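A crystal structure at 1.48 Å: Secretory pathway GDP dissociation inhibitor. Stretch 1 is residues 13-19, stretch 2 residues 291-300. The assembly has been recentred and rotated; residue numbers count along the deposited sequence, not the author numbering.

Stretch 1 (13-19) DVIVLGT
Stretch 2 (291-300) LVIADPTYFP

Two neighbouring parallel β-strands, 275 or more residues apart in sequence, are joined by a ladder of backbone hydrogen bonds and sealed by aliphatic side chains, with an aromatic lid where the chain following the second strand turns back over the end of the first. Strand 14-17 and strand 292-294 run in the same direction, their axes 16° apart and 4.6 Å at closest approach; 513 Å² is buried, both sides summed. The register pairs Ile 15 with Val 292, Val 16 with Ile 293 and Leu 17 with Ala 294, at CA-CA distances of 4.8, 4.7 and 4.5 Å. Backbone angles are extended, from -106/134 at Ile 15 to -153/159 at Ala 294.

Ile 15 and Leu 17 turn both N and O toward the second strand, and each bonds to the residues flanking its register partner, the usual parallel pattern. Ile 15 N donates to Leu 291 O (3.2 Å) and Ile 15 O accepts from Ile 293 N (2.9 Å); Leu 17 N donates to Ile 293 O (2.8 Å) and Leu 17 O accepts from Asp 295 N (3.3 Å, 150° at the hydrogen). CA-H...O contacts fill in between, such as Val 16 CA to Ile 293 O at 3.2 Å.

Side chains alternate between the two faces of the sheet, where β-branched Val and Ile favour extended backbone and give apolar cover. Val 16 (t) and Ile 293 (m, t) share one face, where Val 14 CG1 also lies 4.0 Å from Ile 293 CD1. Val 14 (t) reaches Leu 291 as well, CG1 to CD1 3.8 Å; Leu 291 takes chi1 p and an off-well chi2 of 104°.

Ile 15 (m, t), Val 292 (p), Leu 17 (m, t) and Ala 294 occupy the other face. Leu 17, with 104 Å² covered, is its centrepiece: CG packs 3.8 Å from Val 292 CG2, and CD1 4.0 Å from Phe 299 CE1. Ala 294 suits a tight spot: its CB lies 3.7 Å from Leu 17 CB, 4.2 Å from Tyr 298 CB and 3.9 Å from Phe 299 CD1. The ring face of Tyr 298 (m, chi2 -90°) receives Leu 17 CB 3.7 Å from the centroid, 9° off the normal, in a CH-pi contact.

A turn at 295-299 brings the aromatics back: Tyr 298 N bonds Asp 295 O (3.1 Å), while Asp 295 OD1 accepts from Thr 297 N (2.8 Å) and Thr 297 OG1 (2.6 Å). Gly 18, at 90/137, suits the strand's exit: a CB would sit 2.4 Å from Asp 295 OD2 and jam against the preceding carbonyl. Its bare backbone lets Tyr 298 CE2 approach Gly 18 N to 3.5 Å.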

# COMPACT_ATOMS: atom_id res chain seq x y z
N ASP A 13 14.72 -19.41 5.67
CA ASP A 13 15.75 -18.81 4.80
C ASP A 13 16.04 -17.34 5.13
O ASP A 13 17.17 -16.87 4.99
CB ASP A 13 15.36 -18.86 3.32
CG ASP A 13 15.39 -20.26 2.75
OD1 ASP A 13 14.38 -20.68 2.15
OD2 ASP A 13 16.43 -20.95 2.86
N VAL A 14 14.99 -16.59 5.52
CA VAL A 14 15.13 -15.17 5.76
C VAL A 14 14.13 -14.79 6.86
O VAL A 14 12.97 -15.28 6.86
CB VAL A 14 14.75 -14.37 4.49
CG1 VAL A 14 14.82 -12.85 4.73
CG2 VAL A 14 15.61 -14.79 3.25
N ILE A 15 14.59 -13.97 7.79
CA ILE A 15 13.70 -13.27 8.74
C ILE A 15 13.61 -11.80 8.34
O ILE A 15 14.60 -11.17 8.02
CB ILE A 15 14.20 -13.45 10.19
CG1 ILE A 15 14.04 -14.93 10.57
CG2 ILE A 15 13.44 -12.53 11.16
CD1 ILE A 15 14.72 -15.30 11.90
N VAL A 16 12.38 -11.27 8.32
CA VAL A 16 12.16 -9.86 7.99
C VAL A 16 11.50 -9.20 9.21
O VAL A 16 10.57 -9.78 9.78
CB VAL A 16 11.29 -9.72 6.73
CG1 VAL A 16 11.17 -8.25 6.29
CG2 VAL A 16 11.89 -10.57 5.58
N LEU A 17 12.00 -8.02 9.58
CA LEU A 17 11.52 -7.28 10.76
C LEU A 17 10.96 -5.93 10.35
O LEU A 17 11.65 -5.12 9.71
CB LEU A 17 12.62 -7.08 11.80
CG LEU A 17 13.30 -8.39 12.24
CD1 LEU A 17 14.41 -8.04 13.25
CD2 LEU A 17 12.30 -9.35 12.84
N GLY A 18 9.71 -5.72 10.76
CA GLY A 18 8.96 -4.53 10.38
C GLY A 18 8.19 -4.71 9.10
O GLY A 18 8.69 -5.29 8.11
N THR A 19 6.95 -4.22 9.11
CA THR A 19 6.11 -4.38 7.91
C THR A 19 5.88 -3.07 7.18
O THR A 19 4.82 -2.89 6.56
CB THR A 19 4.76 -5.04 8.24
OG1 THR A 19 4.05 -4.26 9.22
CG2 THR A 19 4.94 -6.46 8.77
N LEU A 291 20.04 -14.82 7.32
CA LEU A 291 20.06 -13.37 7.17
C LEU A 291 18.77 -12.74 7.68
O LEU A 291 17.73 -13.41 7.78
CB LEU A 291 20.32 -12.97 5.70
CG LEU A 291 19.30 -13.40 4.65
CD1 LEU A 291 18.50 -12.15 4.32
CD2 LEU A 291 19.91 -13.95 3.37
N VAL A 292 18.86 -11.45 7.97
CA VAL A 292 17.69 -10.65 8.35
C VAL A 292 17.62 -9.41 7.43
O VAL A 292 18.65 -8.85 7.02
CB VAL A 292 17.74 -10.24 9.86
CG1 VAL A 292 18.88 -9.28 10.16
CG2 VAL A 292 16.38 -9.67 10.33
N ILE A 293 16.39 -9.01 7.13
CA ILE A 293 16.08 -7.74 6.43
C ILE A 293 15.22 -6.95 7.43
O ILE A 293 14.28 -7.49 7.99
CB ILE A 293 15.31 -8.00 5.12
CG1 ILE A 293 16.16 -8.86 4.16
CG2 ILE A 293 14.84 -6.67 4.50
CD1 ILE A 293 15.44 -9.29 2.95
N ALA A 294 15.57 -5.70 7.70
CA ALA A 294 14.83 -4.96 8.74
C ALA A 294 14.86 -3.47 8.52
O ALA A 294 15.72 -2.95 7.80
CB ALA A 294 15.40 -5.28 10.09
N ASP A 295 13.90 -2.77 9.13
CA ASP A 295 13.97 -1.32 9.14
C ASP A 295 14.85 -0.78 10.28
O ASP A 295 15.20 -1.52 11.20
CB ASP A 295 12.56 -0.69 9.07
CG ASP A 295 11.82 -0.72 10.40
OD1 ASP A 295 12.35 -0.33 11.46
OD2 ASP A 295 10.62 -1.08 10.37
N PRO A 296 15.27 0.49 10.18
CA PRO A 296 16.16 1.06 11.19
C PRO A 296 15.71 0.93 12.65
O PRO A 296 16.57 0.91 13.56
CB PRO A 296 16.30 2.54 10.76
CG PRO A 296 16.11 2.48 9.22
CD PRO A 296 15.03 1.42 9.05
N THR A 297 14.39 0.85 12.91
CA THR A 297 13.93 0.82 14.31
C THR A 297 14.32 -0.47 15.03
O THR A 297 14.30 -0.51 16.27
CB THR A 297 12.41 1.03 14.44
OG1 THR A 297 11.74 -0.15 13.99
CG2 THR A 297 11.92 2.27 13.63
N TYR A 298 14.67 -1.51 14.28
CA TYR A 298 15.10 -2.78 14.89
C TYR A 298 16.58 -2.84 15.20
O TYR A 298 16.99 -3.69 15.99
CB TYR A 298 14.71 -3.98 14.01
CG TYR A 298 13.23 -4.15 14.00
CD1 TYR A 298 12.56 -4.96 14.96
CD2 TYR A 298 12.46 -3.44 13.08
CE1 TYR A 298 11.17 -5.08 14.96
CE2 TYR A 298 11.04 -3.55 13.09
CZ TYR A 298 10.42 -4.38 14.02
OH TYR A 298 9.05 -4.49 14.04
N PHE A 299 17.36 -1.99 14.55
CA PHE A 299 18.83 -2.00 14.68
C PHE A 299 19.32 -0.56 14.65
O PHE A 299 20.07 -0.20 13.74
CB PHE A 299 19.51 -2.79 13.55
CG PHE A 299 19.23 -4.26 13.56
CD1 PHE A 299 18.15 -4.79 12.85
CD2 PHE A 299 20.06 -5.14 14.27
CE1 PHE A 299 17.91 -6.18 12.85
CE2 PHE A 299 19.81 -6.51 14.27
CZ PHE A 299 18.74 -7.03 13.57
N PRO A 300 18.91 0.25 15.63
CA PRO A 300 19.30 1.66 15.61
C PRO A 300 20.81 1.86 15.65
O PRO A 300 21.34 2.79 15.01
CB PRO A 300 18.60 2.27 16.85
CG PRO A 300 18.32 1.10 17.75
CD PRO A 300 18.07 -0.08 16.81